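Local coordinates for protein transcriptional regulator (Streptococcus dysgalactiae, PDB 4YV9) that acts as the SHP pheromone receptor Rgg2, a quorum-sensing regulator that probably binds DNA to control transcription in response to short peptides, at residues Val18-Leu23 / Ser31-Phe36; Met108-Leu113 / Glu124-Arg129; Thr169-Ser174 / Thr179-Val184; Ile194-Ser199 / Lys235-Gln240. All blocks are in the same frame, centred on the assembly; numbering follows the deposited sequence.

Interaction 1. Residues Val18-Leu23 / Ser31-Phe36; sequences VSISSL and SQISRF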
loop_
_atom_site.group_PDB
_atom_site.type_symbol
_atom_site.label_atom_id
_atom_site.label_comp_id
_atom_site.label_asym_id
_atom_site.label_seq_id
_atom_site.Cartn_x
_atom_site.Cartn_y
_atom_site.Cartn_z
ATOM N N VAL B 18 26.157 -7.968 6.858
ATOM C CA VAL B 18 26.711 -6.705 7.373
ATOM C C VAL B 18 27.365 -6.897 8.757
ATOM O O VAL B 18 26.819 -7.581 9.624
ATOM C CB VAL B 18 25.592 -5.630 7.421
ATOM C CG1 VAL B 18 26.040 -4.359 8.130
ATOM C CG2 VAL B 18 25.131 -5.312 6.009
ATOM N N SER B 19 28.556 -6.330 8.962
ATOM C CA SER B 19 29.257 -6.486 10.243
ATOM C C SER B 19 28.718 -5.534 11.302
ATOM O O SER B 19 28.209 -4.469 10.987
ATOM C CB SER B 19 30.765 -6.237 10.079
ATOM O OG SER B 19 31.008 -4.870 9.767
ATOM N N ILE B 20 28.845 -5.911 12.562
ATOM C CA ILE B 20 28.567 -4.964 13.640
ATOM C C ILE B 20 29.492 -3.733 13.549
ATOM O O ILE B 20 29.063 -2.591 13.739
ATOM C CB ILE B 20 28.715 -5.642 14.997
ATOM C CG1 ILE B 20 27.558 -6.637 15.197
ATOM C CG2 ILE B 20 28.781 -4.606 16.125
ATOM C CD1 ILE B 20 27.736 -7.543 16.404
ATOM N N SER B 21 30.760 -3.970 13.246
ATOM C CA SER B 21 31.718 -2.879 13.124
ATOM C C SER B 21 31.255 -1.769 12.165
ATOM O O SER B 21 31.370 -0.571 12.470
ATOM C CB SER B 21 33.069 -3.440 12.672
ATOM O OG SER B 21 34.014 -2.401 12.539
ATOM N N SER B 22 30.689 -2.164 11.025
ATOM C CA SER B 22 30.278 -1.198 9.998
ATOM C C SER B 22 29.075 -0.370 10.438
ATOM O O SER B 22 28.823 0.705 9.900
ATOM C CB SER B 22 29.957 -1.917 8.683
ATOM O OG SER B 22 28.732 -2.618 8.772
ATOM N N LEU B 23 28.346 -0.865 11.439
ATOM C CA LEU B 23 27.200 -0.151 11.973
ATOM C C LEU B 23 27.538 0.806 13.111
ATOM O O LEU B 23 26.746 1.701 13.430
ATOM C CB LEU B 23 26.163 -1.151 12.480
ATOM C CG LEU B 23 25.533 -1.972 11.360
ATOM C CD1 LEU B 23 24.487 -2.910 11.948
ATOM C CD2 LEU B 23 24.926 -1.018 10.396
ATOM N N SER B 31 30.194 -2.762 20.990
ATOM C CA SER B 31 29.804 -3.388 22.252
ATOM C C SER B 31 28.326 -3.133 22.558
ATOM O O SER B 31 27.598 -4.036 22.970
ATOM C CB SER B 31 30.694 -2.865 23.383
ATOM O OG SER B 31 30.337 -3.421 24.627
ATOM N N GLN B 32 27.878 -1.906 22.336
ATOM C CA GLN B 32 26.499 -1.557 22.642
ATOM C C GLN B 32 25.536 -2.235 21.689
ATOM O O GLN B 32 24.429 -2.632 22.079
ATOM C CB GLN B 32 26.317 -0.043 22.611
ATOM C CG GLN B 32 26.908 0.627 23.863
ATOM C CD GLN B 32 26.871 2.128 23.785
ATOM O OE1 GLN B 32 27.102 2.708 22.729
ATOM N NE2 GLN B 32 26.570 2.773 24.906
ATOM N N ILE B 33 25.971 -2.382 20.446
ATOM C CA ILE B 33 25.197 -3.087 19.447
ATOM C C ILE B 33 25.105 -4.582 19.764
ATOM O O ILE B 33 24.005 -5.161 19.727
ATOM C CB ILE B 33 25.788 -2.861 18.041
ATOM C CG1 ILE B 33 25.659 -1.374 17.678
ATOM C CG2 ILE B 33 25.066 -3.715 17.003
ATOM C CD1 ILE B 33 26.298 -0.981 16.353
ATOM N N SER B 34 26.240 -5.206 20.069
ATOM C CA SER B 34 26.252 -6.614 20.469
ATOM C C SER B 34 25.397 -6.863 21.699
ATOM O O SER B 34 24.636 -7.840 21.745
ATOM C CB SER B 34 27.676 -7.105 20.756
ATOM O OG SER B 34 28.389 -7.337 19.553
ATOM N N ARG B 35 25.536 -6.006 22.708
ATOM C CA ARG B 35 24.786 -6.212 23.940
ATOM C C ARG B 35 23.289 -6.079 23.643
ATOM O O ARG B 35 22.482 -6.818 24.197
ATOM C CB ARG B 35 25.239 -5.252 25.041
ATOM C CG ARG B 35 26.571 -5.692 25.672
ATOM C CD ARG B 35 26.976 -4.901 26.920
ATOM N NE ARG B 35 25.989 -4.976 27.998
ATOM C CZ ARG B 35 26.073 -5.766 29.073
ATOM N NH1 ARG B 35 27.107 -6.583 29.249
ATOM N NH2 ARG B 35 25.112 -5.732 29.984
ATOM N N PHE B 36 22.934 -5.174 22.738
ATOM C CA PHE B 36 21.540 -5.060 22.307
ATOM C C PHE B 36 21.043 -6.309 21.571
ATOM O O PHE B 36 19.948 -6.806 21.851
ATOM C CB PHE B 36 21.337 -3.837 21.410
ATOM C CG PHE B 36 19.971 -3.776 20.795
ATOM C CD1 PHE B 36 18.836 -3.826 21.600
ATOM C CD2 PHE B 36 19.814 -3.695 19.425
ATOM C CE1 PHE B 36 17.563 -3.789 21.034
ATOM C CE2 PHE B 36 18.548 -3.652 18.851
ATOM C CZ PHE B 36 17.424 -3.697 19.653
#
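Ile20 and Ile33 meet flank to flank, their side chains running past each other in opposite directions. The touching branches are the two gamma methyls: Ile20 CG2 lies 3.9 Å from Ile33 CG2. Both isoleucines hold CG2 anti to the backbone N, which swings the CG1-CD1 arm of each away from the methyl pair and toward a different neighbour. On Ile33, CD1 ends against the backbone side of Leu23, 3.9 Å from Leu23 CB. On Ile20, CD1 reaches across to helix 30-37, 3.2 Å from Ser34 OG, a close touch of methyl on hydroxyl rather than a polar bond. Ile33 thus touches both Ile20 and Leu23, while Ser34 is met by Ile20 CD1. Leu51 of helix 45-54 packs on both Leu23 and Ile33, and Arg13 of helix 6-15 lies against Ile20 and Leu23, so this group belongs to the core of the small helical domain. The short helix 20-23 starts at Ser19, its N-cap, whose OG accepts from Ser22 N at 3.0 Å; Ser22 OG in turn donates to Ser19 O at 2.9 Å. In a family of helix-turn-helix regulators, this is consistent with the packing that sets one helix of the motif against the next. The side-chain hydrogen bonds of Ser19 and Ser22 stay within the first segment, at the start of helix 20-23. No hydrogen bond or ion pair joins the two segments, so they meet one another through van der Waals packing, with neighbouring helices adding to what holds them.

Interaction 2. Residues Met108-Leu113 / Glu124-Arg129; sequences MIKAIL and EEEVTR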
loop_
_atom_site.group_PDB
_atom_site.type_symbol
_atom_site.label_atom_id
_atom_site.label_comp_id
_atom_site.label_asym_id
_atom_site.label_seq_id
_atom_site.Cartn_x
_atom_site.Cartn_y
_atom_site.Cartn_z
HETATM N N MSE B 108 -18.564 1.517 16.737
HETATM C CA MSE B 108 -18.244 0.855 15.480
HETATM C C MSE B 108 -18.656 -0.631 15.415
HETATM O O MSE B 108 -19.077 -1.124 14.366
HETATM C CB MSE B 108 -16.745 0.964 15.210
HETATM C CG MSE B 108 -16.334 0.241 13.975
HETATM SE SE MSE B 108 -14.383 0.233 13.663
HETATM C CE MSE B 108 -14.411 -1.283 12.496
ATOM N N ILE B 109 -18.496 -1.344 16.522
ATOM C CA ILE B 109 -18.908 -2.754 16.585
ATOM C C ILE B 109 -20.422 -2.884 16.404
ATOM O O ILE B 109 -20.902 -3.785 15.712
ATOM C CB ILE B 109 -18.492 -3.406 17.909
ATOM C CG1 ILE B 109 -16.970 -3.447 18.014
ATOM C CG2 ILE B 109 -19.017 -4.845 17.997
ATOM C CD1 ILE B 109 -16.465 -3.844 19.384
ATOM N N LYS B 110 -21.165 -1.963 17.013
ATOM C CA LYS B 110 -22.620 -1.922 16.863
ATOM C C LYS B 110 -23.015 -1.645 15.416
ATOM O O LYS B 110 -23.961 -2.241 14.900
ATOM C CB LYS B 110 -23.236 -0.864 17.783
ATOM C CG LYS B 110 -23.030 -1.127 19.275
ATOM C CD LYS B 110 -23.798 -0.118 20.128
ATOM C CE LYS B 110 -23.417 -0.227 21.593
ATOM N NZ LYS B 110 -24.229 0.706 22.433
ATOM N N ALA B 111 -22.295 -0.734 14.769
ATOM C CA ALA B 111 -22.568 -0.396 13.370
ATOM C C ALA B 111 -22.384 -1.617 12.481
ATOM O O ALA B 111 -23.201 -1.893 11.607
ATOM C CB ALA B 111 -21.658 0.740 12.898
ATOM N N ILE B 112 -21.296 -2.341 12.706
ATOM C CA ILE B 112 -20.989 -3.515 11.896
ATOM C C ILE B 112 -21.979 -4.620 12.183
ATOM O O ILE B 112 -22.510 -5.252 11.268
ATOM C CB ILE B 112 -19.559 -4.034 12.160
ATOM C CG1 ILE B 112 -18.538 -3.057 11.601
ATOM C CG2 ILE B 112 -19.363 -5.418 11.546
ATOM C CD1 ILE B 112 -17.185 -3.165 12.266
ATOM N N LEU B 113 -22.222 -4.845 13.468
ATOM C CA LEU B 113 -23.147 -5.882 13.913
ATOM C C LEU B 113 -24.564 -5.666 13.390
ATOM O O LEU B 113 -25.301 -6.633 13.183
ATOM C CB LEU B 113 -23.159 -5.952 15.443
ATOM C CG LEU B 113 -24.208 -6.833 16.121
ATOM C CD1 LEU B 113 -24.053 -8.266 15.679
ATOM C CD2 LEU B 113 -24.082 -6.716 17.623
ATOM N N GLU B 124 -28.169 7.558 18.185
ATOM C CA GLU B 124 -27.855 8.861 17.609
ATOM C C GLU B 124 -26.815 9.584 18.448
ATOM O O GLU B 124 -25.919 10.244 17.910
ATOM C CB GLU B 124 -29.111 9.727 17.500
ATOM C CG GLU B 124 -30.028 9.381 16.352
ATOM C CD GLU B 124 -31.175 10.371 16.226
ATOM O OE1 GLU B 124 -31.453 11.087 17.215
ATOM O OE2 GLU B 124 -31.798 10.432 15.145
ATOM N N GLU B 125 -26.926 9.459 19.770
ATOM C CA GLU B 125 -25.968 10.125 20.639
ATOM C C GLU B 125 -24.566 9.517 20.517
ATOM O O GLU B 125 -23.576 10.249 20.537
ATOM C CB GLU B 125 -26.437 10.099 22.096
ATOM C CG GLU B 125 -25.456 10.788 23.040
ATOM C CD GLU B 125 -26.108 11.301 24.313
ATOM O OE1 GLU B 125 -26.983 10.599 24.864
ATOM O OE2 GLU B 125 -25.751 12.419 24.753
ATOM N N GLU B 126 -24.481 8.192 20.384
ATOM C CA GLU B 126 -23.191 7.519 20.190
ATOM C C GLU B 126 -22.532 7.974 18.903
ATOM O O GLU B 126 -21.338 8.270 18.875
ATOM C CB GLU B 126 -23.363 5.989 20.165
ATOM C CG GLU B 126 -23.473 5.352 21.535
ATOM C CD GLU B 126 -23.908 3.890 21.484
ATOM O OE1 GLU B 126 -24.752 3.543 20.632
ATOM O OE2 GLU B 126 -23.405 3.092 22.302
ATOM N N VAL B 127 -23.318 8.004 17.832
ATOM C CA VAL B 127 -22.827 8.392 16.520
ATOM C C VAL B 127 -22.315 9.832 16.578
ATOM O O VAL B 127 -21.237 10.148 16.067
ATOM C CB VAL B 127 -23.938 8.266 15.444
ATOM C CG1 VAL B 127 -23.472 8.847 14.124
ATOM C CG2 VAL B 127 -24.349 6.807 15.273
ATOM N N THR B 128 -23.094 10.687 17.230
ATOM C CA THR B 128 -22.741 12.091 17.374
ATOM C C THR B 128 -21.434 12.288 18.147
ATOM O O THR B 128 -20.640 13.151 17.790
ATOM C CB THR B 128 -23.881 12.865 18.055
ATOM O OG1 THR B 128 -25.025 12.855 17.188
ATOM C CG2 THR B 128 -23.473 14.307 18.328
ATOM N N ARG B 129 -21.190 11.489 19.186
ATOM C CA ARG B 129 -19.901 11.570 19.881
ATOM C C ARG B 129 -18.771 11.212 18.930
ATOM O O ARG B 129 -17.691 11.810 18.973
ATOM C CB ARG B 129 -19.855 10.656 21.111
ATOM C CG ARG B 129 -20.709 11.142 22.276
ATOM C CD ARG B 129 -20.340 10.448 23.576
ATOM N NE ARG B 129 -20.533 9.004 23.530
ATOM C CZ ARG B 129 -21.675 8.395 23.833
ATOM N NH1 ARG B 129 -22.734 9.106 24.199
ATOM N NH2 ARG B 129 -21.761 7.071 23.777
#
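Lys110 and Glu126 reach for each other from two neighbouring helices, and theirs is the one contact between the segments. The ionic part comes first. Lys110 NZ donates to Glu126 OE2 as a hydrogen-bonded salt bridge modelled at 2.5 Å, a length short enough to be taken with some doubt. It arrives at the syn lone pair, on the side of the other oxygen, and so Glu126 OE1 is also fairly near, 3.4 Å from Lys110 NZ. Both chains are extended beyond CG, and they cross at about a right angle. In each, CG stands anti to the carbonyl carbon (chi1 -63° in Lys110, -81° in Glu126), which sends the chain across the gap between the helices. A second ion pair flanks the first: Arg129 NE bridges to Asp103, while its guanidinium plane has Glu126 CA over one face.

Among hydrogen bonds that involve the backbone, Glu126 OE1 accepts from the N of Ser123, just ahead of the helix. The carboxylate is thus held from both oxygens, one by the lysine and one by the start of its own helix. Two residues before Glu126, Glu124 O takes two donors from Thr128, its N and its OG1, from opposite faces of the carbonyl plane; the OG1 bond is 2.9 Å.

Apolar packing lies behind the bridge: Lys110 also touches Leu96 of helix 89-98, while Val127 and Ala111 both meet Phe154. A partly exposed bridge over a buried apolar seam suits adjacent helices of the TPR-like C-terminal domain of Rgg regulators, where helical hairpins stack side by side.

Interaction 3. Residues Thr169-Ser174 / Thr179-Val184; sequences TSFAYS and TNKTLV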
loop_
_atom_site.group_PDB
_atom_site.type_symbol
_atom_site.label_atom_id
_atom_site.label_comp_id
_atom_site.label_asym_id
_atom_site.label_seq_id
_atom_site.Cartn_x
_atom_site.Cartn_y
_atom_site.Cartn_z
ATOM N N THR B 169 -9.091 16.080 2.638
ATOM C CA THR B 169 -8.169 17.207 2.679
ATOM C C THR B 169 -7.172 17.125 3.842
ATOM O O THR B 169 -6.225 17.919 3.914
ATOM C CB THR B 169 -8.937 18.553 2.750
ATOM O OG1 THR B 169 -9.765 18.585 3.918
ATOM C CG2 THR B 169 -9.818 18.731 1.516
ATOM N N SER B 170 -7.345 16.137 4.711
ATOM C CA SER B 170 -6.533 16.040 5.916
ATOM C C SER B 170 -5.980 14.651 6.219
ATOM O O SER B 170 -5.683 14.357 7.369
ATOM C CB SER B 170 -7.353 16.504 7.122
ATOM O OG SER B 170 -8.086 17.678 6.819
ATOM N N PHE B 171 -5.847 13.783 5.226
ATOM C CA PHE B 171 -5.298 12.462 5.519
ATOM C C PHE B 171 -3.816 12.483 5.205
ATOM O O PHE B 171 -3.354 13.303 4.411
ATOM C CB PHE B 171 -5.997 11.358 4.723
ATOM C CG PHE B 171 -5.607 11.323 3.277
ATOM C CD1 PHE B 171 -6.233 12.151 2.357
ATOM C CD2 PHE B 171 -4.601 10.472 2.838
ATOM C CE1 PHE B 171 -5.855 12.131 1.020
ATOM C CE2 PHE B 171 -4.233 10.444 1.517
ATOM C CZ PHE B 171 -4.851 11.275 0.601
ATOM N N ALA B 172 -3.067 11.576 5.816
ATOM C CA ALA B 172 -1.629 11.547 5.576
ATOM C C ALA B 172 -1.214 10.286 4.838
ATOM O O ALA B 172 -1.650 9.185 5.184
ATOM C CB ALA B 172 -0.873 11.665 6.887
ATOM N N TYR B 173 -0.378 10.453 3.816
ATOM C CA TYR B 173 0.269 9.310 3.183
ATOM C C TYR B 173 1.684 9.651 2.763
ATOM O O TYR B 173 2.092 10.812 2.797
ATOM C CB TYR B 173 -0.529 8.817 1.971
ATOM C CG TYR B 173 -0.433 9.672 0.723
ATOM C CD1 TYR B 173 -1.168 10.843 0.598
ATOM C CD2 TYR B 173 0.366 9.287 -0.350
ATOM C CE1 TYR B 173 -1.104 11.620 -0.559
ATOM C CE2 TYR B 173 0.446 10.061 -1.506
ATOM C CZ TYR B 173 -0.293 11.225 -1.603
ATOM O OH TYR B 173 -0.230 11.994 -2.746
ATOM N N SER B 174 2.438 8.635 2.368
ATOM C CA SER B 174 3.747 8.875 1.780
ATOM C C SER B 174 3.849 8.131 0.467
ATOM O O SER B 174 3.006 7.290 0.149
ATOM C CB SER B 174 4.874 8.435 2.717
ATOM O OG SER B 174 4.996 7.021 2.736
ATOM N N THR B 179 -1.563 3.222 1.591
ATOM C CA THR B 179 -2.655 2.504 2.218
ATOM C C THR B 179 -3.781 3.462 2.567
ATOM O O THR B 179 -4.919 3.232 2.173
ATOM C CB THR B 179 -2.185 1.757 3.472
ATOM O OG1 THR B 179 -1.172 0.820 3.093
ATOM C CG2 THR B 179 -3.336 1.004 4.099
ATOM N N ASN B 180 -3.475 4.551 3.268
ATOM C CA ASN B 180 -4.555 5.464 3.646
ATOM C C ASN B 180 -5.165 6.198 2.451
ATOM O O ASN B 180 -6.345 6.519 2.463
ATOM C CB ASN B 180 -4.090 6.488 4.677
ATOM C CG ASN B 180 -3.841 5.863 6.025
ATOM O OD1 ASN B 180 -4.141 4.682 6.229
ATOM N ND2 ASN B 180 -3.266 6.634 6.949
ATOM N N LYS B 181 -4.360 6.467 1.433
ATOM C CA LYS B 181 -4.853 7.170 0.251
ATOM C C LYS B 181 -5.851 6.299 -0.511
ATOM O O LYS B 181 -6.899 6.764 -0.980
ATOM C CB LYS B 181 -3.677 7.570 -0.649
ATOM C CG LYS B 181 -4.093 8.361 -1.869
ATOM C CD LYS B 181 -2.902 8.705 -2.741
ATOM C CE LYS B 181 -3.326 9.565 -3.929
ATOM N NZ LYS B 181 -2.145 10.072 -4.710
ATOM N N THR B 182 -5.528 5.021 -0.631
ATOM C CA THR B 182 -6.433 4.104 -1.307
ATOM C C THR B 182 -7.761 4.000 -0.540
ATOM O O THR B 182 -8.848 4.062 -1.142
ATOM C CB THR B 182 -5.752 2.732 -1.489
ATOM O OG1 THR B 182 -4.682 2.885 -2.431
ATOM C CG2 THR B 182 -6.714 1.707 -2.038
ATOM N N LEU B 183 -7.684 3.899 0.781
ATOM C CA LEU B 183 -8.899 3.885 1.597
ATOM C C LEU B 183 -9.701 5.176 1.426
ATOM O O LEU B 183 -10.914 5.127 1.212
ATOM C CB LEU B 183 -8.574 3.662 3.082
ATOM C CG LEU B 183 -8.165 2.238 3.474
ATOM C CD1 LEU B 183 -7.538 2.190 4.853
ATOM C CD2 LEU B 183 -9.371 1.328 3.425
ATOM N N VAL B 184 -9.039 6.325 1.544
ATOM C CA VAL B 184 -9.728 7.607 1.354
ATOM C C VAL B 184 -10.415 7.680 -0.022
ATOM O O VAL B 184 -11.525 8.222 -0.159
ATOM C CB VAL B 184 -8.762 8.801 1.505
ATOM C CG1 VAL B 184 -9.425 10.082 1.010
ATOM C CG2 VAL B 184 -8.327 8.954 2.965
#
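Phe171 is wedged against the first turns of helix 179-197, and this is the tight end of the contact. Val184 CG2 sits over one face of its ring, 4.0 Å from the centroid, and comes within 3.6 Å of Phe171 CG. Further out on the ring, CE2 meets Lys181 obliquely, 3.6 Å from Lys181 CA. A chi1 of 75° places CG between the backbone N and carbonyl carbon, the crowded position that folds the ring back onto the helix. The segment 169-174 is part of the connection between helix 157-169 and helix 179-197 of the TPR-like domain, so Phe171 pins the linker to the helix that follows it. On the solvent side the grip slackens: exposed Tyr173 lays a ring face on the extended Lys181 chain, with CD 3.8 Å from the ring centroid, but Lys181 NZ bonds only weakly to Tyr173 OH at 3.3 Å and has a salt bridge with Glu218. Asn180 is buried yet loosely held within the contact, its ND2 weakly bonded to Ala172 O at 3.5 Å. Its stronger partner is Glu61 of the second subunit, which ties the helix start to the other chain; on the linker, Ser174 OG bonds to Ser64 of that subunit.

Interaction 4. Residues Ile194-Ser199 / Lys235-Gln240; sequences ISIDYS and KLKQGQ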
loop_
_atom_site.group_PDB
_atom_site.type_symbol
_atom_site.label_atom_id
_atom_site.label_comp_id
_atom_site.label_asym_id
_atom_site.label_seq_id
_atom_site.Cartn_x
_atom_site.Cartn_y
_atom_site.Cartn_z
ATOM N N ILE B 194 -23.773 7.865 -2.821
ATOM C CA ILE B 194 -24.905 8.377 -2.053
ATOM C C ILE B 194 -25.365 9.733 -2.577
ATOM O O ILE B 194 -26.563 10.010 -2.665
ATOM C CB ILE B 194 -24.544 8.494 -0.559
ATOM C CG1 ILE B 194 -24.116 7.133 -0.016
ATOM C CG2 ILE B 194 -25.713 9.037 0.237
ATOM C CD1 ILE B 194 -23.730 7.147 1.444
ATOM N N SER B 195 -24.402 10.570 -2.940
ATOM C CA SER B 195 -24.688 11.904 -3.442
ATOM C C SER B 195 -25.464 11.847 -4.744
ATOM O O SER B 195 -26.376 12.645 -4.972
ATOM C CB SER B 195 -23.389 12.685 -3.642
ATOM O OG SER B 195 -22.818 13.001 -2.389
ATOM N N ILE B 196 -25.093 10.904 -5.599
ATOM C CA ILE B 196 -25.826 10.695 -6.837
ATOM C C ILE B 196 -27.242 10.192 -6.533
ATOM O O ILE B 196 -28.219 10.742 -7.046
ATOM C CB ILE B 196 -25.099 9.709 -7.761
ATOM C CG1 ILE B 196 -23.756 10.286 -8.198
ATOM C CG2 ILE B 196 -25.936 9.433 -8.997
ATOM C CD1 ILE B 196 -22.828 9.248 -8.790
ATOM N N ASP B 197 -27.339 9.167 -5.684
ATOM C CA ASP B 197 -28.626 8.586 -5.284
ATOM C C ASP B 197 -29.607 9.640 -4.800
ATOM O O ASP B 197 -30.772 9.630 -5.168
ATOM C CB ASP B 197 -28.441 7.547 -4.175
ATOM C CG ASP B 197 -27.885 6.229 -4.683
ATOM O OD1 ASP B 197 -28.021 5.951 -5.896
ATOM O OD2 ASP B 197 -27.318 5.468 -3.864
ATOM N N TYR B 198 -29.118 10.547 -3.968
ATOM C CA TYR B 198 -29.936 11.597 -3.386
ATOM C C TYR B 198 -30.011 12.830 -4.287
ATOM O O TYR B 198 -30.594 13.846 -3.905
ATOM C CB TYR B 198 -29.384 11.988 -2.015
ATOM C CG TYR B 198 -29.711 11.033 -0.889
ATOM C CD1 TYR B 198 -30.821 10.202 -0.953
ATOM C CD2 TYR B 198 -28.916 10.978 0.253
ATOM C CE1 TYR B 198 -31.127 9.333 0.084
ATOM C CE2 TYR B 198 -29.214 10.115 1.293
ATOM C CZ TYR B 198 -30.318 9.293 1.202
ATOM O OH TYR B 198 -30.623 8.432 2.235
ATOM N N SER B 199 -29.414 12.735 -5.474
ATOM C CA SER B 199 -29.449 13.808 -6.472
ATOM C C SER B 199 -28.793 15.108 -5.988
ATOM O O SER B 199 -29.191 16.200 -6.399
ATOM C CB SER B 199 -30.895 14.089 -6.908
ATOM O OG SER B 199 -31.514 12.927 -7.436
ATOM N N LYS B 235 -23.386 10.556 -14.875
ATOM C CA LYS B 235 -23.602 11.082 -16.221
ATOM C C LYS B 235 -24.997 10.731 -16.720
ATOM O O LYS B 235 -25.688 11.568 -17.315
ATOM C CB LYS B 235 -22.556 10.540 -17.198
ATOM C CG LYS B 235 -21.146 11.049 -16.974
ATOM C CD LYS B 235 -20.216 10.512 -18.048
ATOM C CE LYS B 235 -18.764 10.613 -17.623
ATOM N NZ LYS B 235 -17.849 10.094 -18.677
ATOM N N LEU B 236 -25.398 9.485 -16.481
ATOM C CA LEU B 236 -26.718 9.022 -16.881
ATOM C C LEU B 236 -27.807 9.858 -16.223
ATOM O O LEU B 236 -28.711 10.345 -16.898
ATOM C CB LEU B 236 -26.909 7.545 -16.531
ATOM C CG LEU B 236 -28.311 7.002 -16.823
ATOM C CD1 LEU B 236 -28.706 7.290 -18.262
ATOM C CD2 LEU B 236 -28.381 5.512 -16.540
ATOM N N LYS B 237 -27.704 10.050 -14.913
ATOM C CA LYS B 237 -28.704 10.809 -14.170
ATOM C C LYS B 237 -28.797 12.258 -14.628
ATOM O O LYS B 237 -29.604 13.027 -14.109
ATOM C CB LYS B 237 -28.408 10.762 -12.673
ATOM C CG LYS B 237 -29.200 9.703 -11.926
ATOM C CD LYS B 237 -29.644 10.216 -10.565
ATOM C CE LYS B 237 -30.291 9.116 -9.736
ATOM N NZ LYS B 237 -30.733 9.615 -8.404
ATOM N N GLN B 238 -27.973 12.627 -15.604
ATOM C CA GLN B 238 -28.057 13.940 -16.220
ATOM C C GLN B 238 -27.967 13.867 -17.741
ATOM O O GLN B 238 -27.304 14.687 -18.372
ATOM C CB GLN B 238 -26.968 14.853 -15.668
ATOM C CG GLN B 238 -27.349 15.505 -14.355
ATOM C CD GLN B 238 -26.146 15.785 -13.495
ATOM O OE1 GLN B 238 -25.162 15.051 -13.543
ATOM N NE2 GLN B 238 -26.211 16.852 -12.706
ATOM N N GLY B 239 -28.625 12.867 -18.316
ATOM C CA GLY B 239 -28.868 12.821 -19.748
ATOM C C GLY B 239 -27.675 12.772 -20.686
ATOM O O GLY B 239 -27.722 13.335 -21.779
ATOM N N GLN B 240 -26.602 12.107 -20.273
ATOM C CA GLN B 240 -25.527 11.799 -21.209
ATOM C C GLN B 240 -25.592 10.311 -21.536
ATOM O O GLN B 240 -25.438 9.479 -20.643
ATOM C CB GLN B 240 -24.159 12.164 -20.632
ATOM C CG GLN B 240 -23.965 13.641 -20.351
ATOM C CD GLN B 240 -22.651 13.926 -19.640
ATOM O OE1 GLN B 240 -22.617 14.637 -18.635
ATOM N NE2 GLN B 240 -21.563 13.367 -20.159
#
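Lys237 sends its ammonium in among the last backbone carbonyls of another helix, an unusual place for a lysine to end. Its NZ donates to Ile196 O at 3.1 Å, tilted 32° from the carbonyl plane, and it also lies 3.2 Å from Asp197 O. Ile196 O is gripped twice: Ser199 N reaches it from the opposite face of that plane, at 2.8 Å. The lysine arrives by a bent route, its chi2 of -141° well away from a fully extended chain, and the aliphatic part passes obliquely by Ile196, with CD 4.1 Å from Ile196 CG2. Ser199 OG comes to 3.5 Å from Lys237 NZ. A positive charge set beside the C-terminal end of a helix would be expected to interact favourably with the helix dipole. Asp197 is near too, but its OD1 bonds to Tyr233 OH of helix 221-236, a second tie between the two helices. Behind the lysine, the buried Ile196 packs on Val230, Tyr233 and Tyr234 of that helix and on Ser204 of helix 201-215.

Both helices finish in the same way. Ser199 has positive phi in a Schellman motif closing helix 179-197. Gly239, also with positive phi, is the C-prime residue of the Schellman motif closing helix 221-236, with Gly239 N bonded to Leu236 O at 2.9 Å and Gln240 N to Lys235 O at 3.1 Å. The contact thus joins the C-terminal ends of helices 179-197 and 221-236, consistent with the stacked helices of a TPR-like domain.

In the fold
Interaction 1 stands apart in the helix-turn-helix region, its centre about 63 Å from that of interaction 4, on opposite sides of the chain's centre; the other three lie in the TPR-like C-terminal region. Interactions 3 and 4 both use helix 179-197, the former at its start and the latter at its end. Chemistry follows place: the partly buried interaction 1 is mainly apolar, with no hydrogen bond between its segments, interaction 2 is a lone surface salt bridge, interaction 3 mixes aromatic packing with weak polar links, and interaction 4 brings a charge to a helix end. Of the four, interaction 3 buries most surface and also reaches the second subunit.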